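Local coordinates for protein peptidase, M20/M25/M40 family (Staphylococcus aureus, PDB 4EWT) that probably hydrolyses amide bonds, such as those of N-acylated amino acids, as a dimanganese amidohydrolase of the M20 peptidase family, at residues Arg58-Ile64 with Val130-Pro136; Tyr111-Leu115 with Ser376-Gly381; Lys189-Gly194 with Val287-Leu291. All coordinates share one frame; numbering follows the deposited sequence.

Interaction 1. Residues Arg58-Ile64 with Val130-Pro136; sequences RGIKVTI and VVVIHQP
V62 and V132 lie side by side on one face of the sheet, V62 CG2 meeting V132 CB at 3.8 Å. I64 extends this apolar row: with CG1 set beside its own backbone N (chi1 -47°), its chain carries CD1 to a point 4.0 Å from both V130 CB and V132 CG2. At the other end of the row V62 CG1 reaches the H134 ring at its edge, near the ring plane. M112 and A116 of helix 105-120 pack on V132 from this face. The strands behind these side chains run antiparallel at 160°, with 60-65 next to 129-135 in the mixed sheet of the M20 catalytic domain. Paired backbone bonds join I64 with V130 and V62 with V132; I64 N to V130 O is nearly straight, at 2.9 Å and 178°. Toward the I60-H134 end the pairing slackens: H134 N holds I60 O at 3.1 Å, but I60 N to H134 O is weak at 3.5 Å. On the opposite face K61 CG touches V131 CG1 at 3.9 Å. At the outer edge the P136 ring abuts the R58 carbonyl, CG to O 3.6 Å, while the R58 guanidinium leads away to a salt bridge with D34.

Interaction 2. Residues Tyr111-Leu115 with Ser376-Gly381; sequences YMLVL and SAEAVG
Y111 presents one ring face to S376, whose CB sits almost exactly over the ring centre: 3.6 Å from the centroid and 5° off the ring normal, the geometry of a CH-pi contact. The same ring also meets the next residue, Y111 CD1 lying 3.9 Å from A377 CB, and one turn on its hydroxyl reaches V380, OH to CG2 3.6 Å. A377 N and V380 CG2 approach the ring obliquely, and the tyrosine runs slantwise from S376 to V380, one turn of the partner helix.

L115, one turn further on, meets the partner helix with both of its methyl groups. CG stands anti to the backbone N (chi1 172°), which extends the fork across the interface. CD2 runs into V380 CG1 at 3.6 Å, the two side chains crossing at about a right angle, while CD1 settles against the backbone, 3.7 Å from both A377 O and G381 CA. G381, without a side chain, lets L115 CD1 lie directly on its CA. V380 thus has one methyl on L115 and the other on Y111.

The two helix segments cross at -52° with their axes 9.4 Å apart, and all six touching residues are buried. The side-chain contact is mainly apolar, with backbone atoms of A377 and the Y111 hydroxyl also meeting carbon; S376 OG is hydrogen-bonded to S372 O and T349 OG1. M16 of helix 13-25 packs on A377 and, with I19, on V114. Toward the sheet, V380 rests on I75 of strand 72-78, and M112 lies over that strand and strand 129-135, which places helices 105-120 and 372-386 together on this side of the mixed sheet.

Interaction 3. Residues Lys189-Gly194 with Val287-Leu291; sequences KLKVQG and VTCTL
K191 and T290 form a hydrogen-bonded antiparallel pair, and Q193 with T288 forms another, so four backbone bonds tie the two strands at an angle of 166°. Their lengths are uniform: K191 N to T290 O is 2.9 Å, and Q193 N to T288 O is 2.8 Å and close to straight (172°). In between, CA-H...O contacts supplement the ladder, the shortest being C289 CA to K191 O at 3.2 Å.

Apolar contacts occupy the face bearing L190, V192, C289 and L291. A chi1 of 171° swings L190 CG away from its own amide, and L190 CD1 reaches C289 CB at 3.7 Å, while L291 CD1 comes back to L190 CB at 4.0 Å. Just before strand 288-295 begins, V287 fits against V192, V287 CB to V192 CG1 4.0 Å, the two valines crossing at a slant.

The other face is polar and more accessible. Here K191 and T290 point the same way side by side, K191 CE lying 3.9 Å from T290 OG1, and the CB atoms of Q193 and T288 face each other.

Strand 179-193 is held between strands 248-261 and 288-295 of the antiparallel sheet. Helices 208-226 and 264-285 cover the apolar face: F215 and S278 meet L190, and A211 meets V192 and V287. E282 of helix 264-285 also accepts a hydrogen bond from C289 N. K189, at the L291 end of the pairing, packs on F246 of the second subunit.

How the interactions relate
Interactions 1 and 2 belong to one layered core, with centres 14 Å apart. They touch directly where M112 and L113 of helix 105-120 meet strand 129-135, V132 CG1 lying 3.5 Å from M112 CG. Neither reaches the dimanganese site of C103, H105, E139, H164 and H362, but both lie near it: the side chains of P136 and Y111 are about 12 and 11 Å from a manganese ion. H105 begins the helix that carries Y111, and E139 follows strand 129-135 closely in sequence. Interaction 3 stands apart, its centre 44 Å from that of interaction 1 and 50 Å from that of interaction 2, consistent with the separate lid or dimerisation domain of M20 enzymes, inserted in sequence between the two helices of interaction 2.

Interaction 1. Residues Arg58-Ile64 with Val130-Pro136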
loop_
_atom_site.group_PDB
_atom_site.type_symbol
_atom_site.label_atom_id
_atom_site.label_comp_id
_atom_site.label_asym_id
_atom_site.label_seq_id
_atom_site.Cartn_x
_atom_site.Cartn_y
_atom_site.Cartn_z
ATOM N N ARG A 58 -9.864 37.810 -29.057
ATOM C CA ARG A 58 -9.064 38.793 -28.306
ATOM C C ARG A 58 -7.554 38.685 -28.565
ATOM O O ARG A 58 -6.737 39.182 -27.787
ATOM C CB ARG A 58 -9.391 38.754 -26.807
ATOM C CG ARG A 58 -10.848 39.059 -26.505
ATOM C CD ARG A 58 -11.222 38.664 -25.097
ATOM N NE ARG A 58 -12.664 38.490 -24.957
ATOM C CZ ARG A 58 -13.296 37.321 -25.038
ATOM N NH1 ARG A 58 -12.613 36.200 -25.252
ATOM N NH2 ARG A 58 -14.615 37.274 -24.897
ATOM N N GLY A 59 -7.195 38.048 -29.678
ATOM C CA GLY A 59 -5.803 37.964 -30.115
ATOM C C GLY A 59 -5.367 39.210 -30.866
ATOM O O GLY A 59 -6.035 39.643 -31.812
ATOM N N ILE A 60 -4.245 39.788 -30.440
ATOM C CA ILE A 60 -3.733 41.031 -31.024
ATOM C C ILE A 60 -2.302 40.857 -31.526
ATOM O O ILE A 60 -1.403 40.495 -30.768
ATOM C CB ILE A 60 -3.811 42.218 -30.032
ATOM C CG1 ILE A 60 -5.234 42.373 -29.489
ATOM C CG2 ILE A 60 -3.363 43.529 -30.711
ATOM C CD1 ILE A 60 -5.324 43.172 -28.208
ATOM N N LYS A 61 -2.114 41.132 -32.812
ATOM C CA LYS A 61 -0.844 40.967 -33.501
ATOM C C LYS A 61 -0.445 42.328 -34.079
ATOM O O LYS A 61 -1.019 42.781 -35.080
ATOM C CB LYS A 61 -1.033 39.940 -34.620
ATOM C CG LYS A 61 0.200 39.486 -35.376
ATOM C CD LYS A 61 -0.176 39.313 -36.843
ATOM C CE LYS A 61 0.246 37.976 -37.414
ATOM N NZ LYS A 61 1.654 37.946 -37.904
ATOM N N VAL A 62 0.516 42.995 -33.442
ATOM C CA VAL A 62 0.973 44.291 -33.957
ATOM C C VAL A 62 2.295 44.147 -34.714
ATOM O O VAL A 62 3.294 43.663 -34.171
ATOM C CB VAL A 62 0.945 45.450 -32.893
ATOM C CG1 VAL A 62 0.145 45.051 -31.670
ATOM C CG2 VAL A 62 2.335 45.918 -32.500
ATOM N N THR A 63 2.263 44.524 -35.990
ATOM C CA THR A 63 3.411 44.396 -36.881
ATOM C C THR A 63 4.170 45.723 -37.002
ATOM O O THR A 63 3.584 46.771 -37.277
ATOM C CB THR A 63 2.988 43.870 -38.278
ATOM O OG1 THR A 63 2.368 42.585 -38.137
ATOM C CG2 THR A 63 4.190 43.716 -39.201
ATOM N N ILE A 64 5.476 45.652 -36.761
ATOM C CA ILE A 64 6.371 46.784 -36.933
ATOM C C ILE A 64 7.293 46.441 -38.101
ATOM O O ILE A 64 8.316 45.766 -37.923
ATOM C CB ILE A 64 7.218 47.054 -35.663
ATOM C CG1 ILE A 64 6.351 47.031 -34.396
ATOM C CG2 ILE A 64 7.973 48.377 -35.795
ATOM C CD1 ILE A 64 7.152 46.990 -33.102
ATOM N N VAL A 130 9.257 43.198 -36.711
ATOM C CA VAL A 130 8.945 42.724 -35.378
ATOM C C VAL A 130 7.461 42.392 -35.378
ATOM O O VAL A 130 6.638 43.178 -35.856
ATOM C CB VAL A 130 9.204 43.790 -34.298
ATOM C CG1 VAL A 130 8.956 43.211 -32.911
ATOM C CG2 VAL A 130 10.615 44.326 -34.390
ATOM N N VAL A 131 7.130 41.218 -34.861
ATOM C CA VAL A 131 5.750 40.852 -34.606
ATOM C C VAL A 131 5.563 40.831 -33.090
ATOM O O VAL A 131 6.051 39.939 -32.409
ATOM C CB VAL A 131 5.386 39.468 -35.231
ATOM C CG1 VAL A 131 3.989 39.033 -34.820
ATOM C CG2 VAL A 131 5.484 39.532 -36.751
ATOM N N VAL A 132 4.863 41.825 -32.568
ATOM C CA VAL A 132 4.531 41.846 -31.162
ATOM C C VAL A 132 3.244 41.058 -30.970
ATOM O O VAL A 132 2.243 41.328 -31.640
ATOM C CB VAL A 132 4.368 43.281 -30.648
ATOM C CG1 VAL A 132 4.029 43.276 -29.173
ATOM C CG2 VAL A 132 5.640 44.067 -30.912
ATOM N N ILE A 133 3.291 40.075 -30.071
ATOM C CA ILE A 133 2.151 39.227 -29.768
ATOM C C ILE A 133 1.612 39.571 -28.382
ATOM O O ILE A 133 2.271 39.321 -27.373
ATOM C CB ILE A 133 2.540 37.717 -29.826
ATOM C CG1 ILE A 133 3.001 37.327 -31.234
ATOM C CG2 ILE A 133 1.377 36.821 -29.382
ATOM C CD1 ILE A 133 3.654 35.946 -31.315
ATOM N N HIS A 134 0.419 40.159 -28.340
ATOM C CA HIS A 134 -0.285 40.374 -27.084
ATOM C C HIS A 134 -1.309 39.251 -26.922
ATOM O O HIS A 134 -2.318 39.212 -27.633
ATOM C CB HIS A 134 -0.953 41.759 -27.057
ATOM C CG HIS A 134 0.008 42.892 -26.877
ATOM N ND1 HIS A 134 0.350 43.749 -27.902
ATOM C CD2 HIS A 134 0.693 43.317 -25.788
ATOM C CE1 HIS A 134 1.198 44.657 -27.450
ATOM N NE2 HIS A 134 1.430 44.412 -26.172
ATOM N N GLN A 135 -1.029 38.333 -25.996
ATOM C CA GLN A 135 -1.767 37.074 -25.882
ATOM C C GLN A 135 -2.718 37.029 -24.688
ATOM O O GLN A 135 -2.311 37.302 -23.561
ATOM C CB GLN A 135 -0.784 35.897 -25.804
ATOM C CG GLN A 135 -1.421 34.516 -25.930
ATOM C CD GLN A 135 -0.583 33.433 -25.289
ATOM O OE1 GLN A 135 0.532 33.141 -25.731
ATOM N NE2 GLN A 135 -1.111 32.832 -24.231
ATOM N N PRO A 136 -3.993 36.684 -24.935
ATOM C CA PRO A 136 -4.934 36.411 -23.857
ATOM C C PRO A 136 -4.853 34.948 -23.418
ATOM O O PRO A 136 -4.109 34.159 -24.012
ATOM C CB PRO A 136 -6.287 36.656 -24.525
ATOM C CG PRO A 136 -6.081 36.225 -25.921
ATOM C CD PRO A 136 -4.659 36.639 -26.250
#

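Interaction 2. Residues Tyr111-Leu115 with Ser376-Gly381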
loop_
_atom_site.group_PDB
_atom_site.type_symbol
_atom_site.label_atom_id
_atom_site.label_comp_id
_atom_site.label_asym_id
_atom_site.label_seq_id
_atom_site.Cartn_x
_atom_site.Cartn_y
_atom_site.Cartn_z
ATOM N N TYR A 111 5.537 46.753 -20.247
ATOM C CA TYR A 111 6.858 46.977 -20.826
ATOM C C TYR A 111 6.823 46.766 -22.344
ATOM O O TYR A 111 7.489 47.490 -23.077
ATOM C CB TYR A 111 7.938 46.106 -20.163
ATOM C CG TYR A 111 8.194 44.792 -20.874
ATOM C CD1 TYR A 111 9.003 44.734 -22.016
ATOM C CD2 TYR A 111 7.630 43.610 -20.411
ATOM C CE1 TYR A 111 9.224 43.529 -22.685
ATOM C CE2 TYR A 111 7.856 42.398 -21.068
ATOM C CZ TYR A 111 8.656 42.369 -22.203
ATOM O OH TYR A 111 8.877 41.175 -22.858
ATOM N N MET A 112 6.047 45.775 -22.793
ATOM C CA MET A 112 5.926 45.461 -24.213
ATOM C C MET A 112 5.262 46.590 -25.003
ATOM O O MET A 112 5.678 46.897 -26.122
ATOM C CB MET A 112 5.154 44.153 -24.418
ATOM C CG MET A 112 5.114 43.702 -25.877
ATOM S SD MET A 112 6.760 43.309 -26.540
ATOM C CE MET A 112 6.990 41.671 -25.803
ATOM N N LEU A 113 4.226 47.204 -24.431
ATOM C CA LEU A 113 3.572 48.327 -25.106
ATOM C C LEU A 113 4.552 49.477 -25.323
ATOM O O LEU A 113 4.620 50.041 -26.419
ATOM C CB LEU A 113 2.330 48.812 -24.336
ATOM C CG LEU A 113 1.078 47.931 -24.272
ATOM C CD1 LEU A 113 0.111 48.541 -23.282
ATOM C CD2 LEU A 113 0.399 47.740 -25.634
ATOM N N VAL A 114 5.327 49.799 -24.294
ATOM C CA VAL A 114 6.292 50.897 -24.369
ATOM C C VAL A 114 7.512 50.541 -25.238
ATOM O O VAL A 114 8.052 51.396 -25.944
ATOM C CB VAL A 114 6.706 51.387 -22.949
ATOM C CG1 VAL A 114 7.756 52.492 -23.028
ATOM C CG2 VAL A 114 5.484 51.877 -22.184
ATOM N N LEU A 115 7.932 49.282 -25.205
ATOM C CA LEU A 115 9.000 48.837 -26.086
ATOM C C LEU A 115 8.562 48.879 -27.550
ATOM O O LEU A 115 9.339 49.269 -28.417
ATOM C CB LEU A 115 9.464 47.434 -25.717
ATOM C CG LEU A 115 10.458 46.769 -26.685
ATOM C CD1 LEU A 115 11.763 47.541 -26.780
ATOM C CD2 LEU A 115 10.721 45.335 -26.253
ATOM N N SER A 376 13.258 44.385 -18.653
ATOM C CA SER A 376 12.625 43.552 -19.675
ATOM C C SER A 376 12.653 44.227 -21.049
ATOM O O SER A 376 13.032 43.609 -22.049
ATOM C CB SER A 376 11.190 43.214 -19.272
ATOM O OG SER A 376 11.183 42.445 -18.083
ATOM N N ALA A 377 12.266 45.499 -21.089
ATOM C CA ALA A 377 12.278 46.265 -22.333
ATOM C C ALA A 377 13.685 46.384 -22.915
ATOM O O ALA A 377 13.883 46.155 -24.108
ATOM C CB ALA A 377 11.649 47.640 -22.126
ATOM N N GLU A 378 14.655 46.719 -22.062
ATOM C CA GLU A 378 16.056 46.852 -22.482
ATOM C C GLU A 378 16.589 45.544 -23.055
ATOM O O GLU A 378 17.226 45.539 -24.112
ATOM C CB GLU A 378 16.941 47.326 -21.321
ATOM C CG GLU A 378 16.862 48.827 -21.027
ATOM C CD GLU A 378 17.590 49.221 -19.743
ATOM O OE1 GLU A 378 18.105 48.326 -19.036
ATOM O OE2 GLU A 378 17.643 50.429 -19.431
ATOM N N ALA A 379 16.317 44.448 -22.356
ATOM C CA ALA A 379 16.731 43.115 -22.782
ATOM C C ALA A 379 16.121 42.709 -24.120
ATOM O O ALA A 379 16.839 42.348 -25.047
ATOM C CB ALA A 379 16.380 42.097 -21.715
ATOM N N VAL A 380 14.795 42.783 -24.220
ATOM C CA VAL A 380 14.093 42.392 -25.441
ATOM C C VAL A 380 14.454 43.325 -26.599
ATOM O O VAL A 380 14.768 42.863 -27.701
ATOM C CB VAL A 380 12.553 42.286 -25.211
ATOM C CG1 VAL A 380 11.817 41.961 -26.493
ATOM C CG2 VAL A 380 12.251 41.217 -24.168
ATOM N N GLY A 381 14.452 44.633 -26.345
ATOM C CA GLY A 381 14.850 45.591 -27.369
ATOM C C GLY A 381 16.244 45.348 -27.927
ATOM O O GLY A 381 16.454 45.410 -29.142
#

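Interaction 3. Residues Lys189-Gly194 with Val287-Leu291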
loop_
_atom_site.group_PDB
_atom_site.type_symbol
_atom_site.label_atom_id
_atom_site.label_comp_id
_atom_site.label_asym_id
_atom_site.label_seq_id
_atom_site.Cartn_x
_atom_site.Cartn_y
_atom_site.Cartn_z
ATOM N N LYS A 189 -9.030 11.919 -15.279
ATOM C CA LYS A 189 -10.112 11.527 -14.391
ATOM C C LYS A 189 -10.184 10.021 -14.453
ATOM O O LYS A 189 -10.092 9.437 -15.532
ATOM C CB LYS A 189 -11.447 12.125 -14.850
ATOM C CG LYS A 189 -11.457 13.645 -14.854
ATOM C CD LYS A 189 -12.779 14.196 -15.363
ATOM C CE LYS A 189 -12.812 15.728 -15.267
ATOM N NZ LYS A 189 -13.658 16.323 -16.349
ATOM N N LEU A 190 -10.316 9.387 -13.297
ATOM C CA LEU A 190 -10.454 7.945 -13.268
ATOM C C LEU A 190 -11.692 7.584 -12.480
ATOM O O LEU A 190 -11.848 7.983 -11.315
ATOM C CB LEU A 190 -9.217 7.283 -12.653
ATOM C CG LEU A 190 -9.292 5.779 -12.346
ATOM C CD1 LEU A 190 -9.395 4.897 -13.619
ATOM C CD2 LEU A 190 -8.090 5.392 -11.522
ATOM N N LYS A 191 -12.581 6.843 -13.122
ATOM C CA LYS A 191 -13.725 6.334 -12.422
ATOM C C LYS A 191 -13.434 4.885 -12.086
ATOM O O LYS A 191 -13.045 4.122 -12.951
ATOM C CB LYS A 191 -15.006 6.479 -13.248
ATOM C CG LYS A 191 -16.207 5.811 -12.584
ATOM C CD LYS A 191 -17.533 6.249 -13.186
ATOM C CE LYS A 191 -17.761 5.616 -14.531
ATOM N NZ LYS A 191 -19.217 5.696 -14.928
ATOM N N VAL A 192 -13.580 4.539 -10.813
ATOM C CA VAL A 192 -13.376 3.175 -10.334
ATOM C C VAL A 192 -14.749 2.657 -9.912
ATOM O O VAL A 192 -15.322 3.125 -8.914
ATOM C CB VAL A 192 -12.369 3.100 -9.145
ATOM C CG1 VAL A 192 -12.162 1.654 -8.689
ATOM C CG2 VAL A 192 -10.979 3.721 -9.517
ATOM N N GLN A 193 -15.292 1.732 -10.698
ATOM C CA GLN A 193 -16.603 1.175 -10.434
ATOM C C GLN A 193 -16.463 -0.228 -9.850
ATOM O O GLN A 193 -15.975 -1.140 -10.521
ATOM C CB GLN A 193 -17.428 1.151 -11.735
ATOM C CG GLN A 193 -18.774 0.409 -11.671
ATOM C CD GLN A 193 -19.838 1.180 -10.930
ATOM O OE1 GLN A 193 -20.333 0.730 -9.891
ATOM N NE2 GLN A 193 -20.210 2.350 -11.457
ATOM N N GLY A 194 -16.849 -0.375 -8.585
ATOM C CA GLY A 194 -16.995 -1.681 -7.943
ATOM C C GLY A 194 -18.479 -2.041 -7.890
ATOM O O GLY A 194 -19.216 -1.845 -8.848
ATOM N N VAL A 287 -12.591 -4.477 -10.435
ATOM C CA VAL A 287 -13.359 -3.258 -10.661
ATOM C C VAL A 287 -13.357 -2.925 -12.142
ATOM O O VAL A 287 -12.569 -3.499 -12.897
ATOM C CB VAL A 287 -12.762 -2.071 -9.888
ATOM C CG1 VAL A 287 -13.089 -2.189 -8.397
ATOM C CG2 VAL A 287 -11.236 -1.963 -10.123
ATOM N N THR A 288 -14.228 -2.006 -12.563
ATOM C CA THR A 288 -14.165 -1.442 -13.922
ATOM C C THR A 288 -13.599 -0.029 -13.813
ATOM O O THR A 288 -14.077 0.776 -13.007
ATOM C CB THR A 288 -15.557 -1.380 -14.579
ATOM O OG1 THR A 288 -16.183 -2.648 -14.431
ATOM C CG2 THR A 288 -15.469 -1.057 -16.079
ATOM N N CYS A 289 -12.582 0.274 -14.621
ATOM C CA CYS A 289 -11.956 1.590 -14.583
ATOM C C CYS A 289 -12.269 2.354 -15.851
ATOM O O CYS A 289 -12.139 1.804 -16.945
ATOM C CB CYS A 289 -10.454 1.442 -14.480
ATOM S SG CYS A 289 -9.929 0.961 -12.857
ATOM N N THR A 290 -12.660 3.617 -15.705
ATOM C CA THR A 290 -12.834 4.507 -16.858
ATOM C C THR A 290 -11.856 5.657 -16.725
ATOM O O THR A 290 -12.043 6.563 -15.907
ATOM C CB THR A 290 -14.289 5.015 -16.999
ATOM O OG1 THR A 290 -15.182 3.910 -16.826
ATOM C CG2 THR A 290 -14.536 5.649 -18.398
ATOM N N LEU A 291 -10.793 5.586 -17.524
ATOM C CA LEU A 291 -9.749 6.592 -17.543
ATOM C C LEU A 291 -9.926 7.532 -18.738
ATOM O O LEU A 291 -10.058 7.087 -19.888
ATOM C CB LEU A 291 -8.381 5.922 -17.592
ATOM C CG LEU A 291 -7.120 6.773 -17.411
ATOM C CD1 LEU A 291 -7.105 7.460 -16.078
ATOM C CD2 LEU A 291 -5.876 5.892 -17.582
#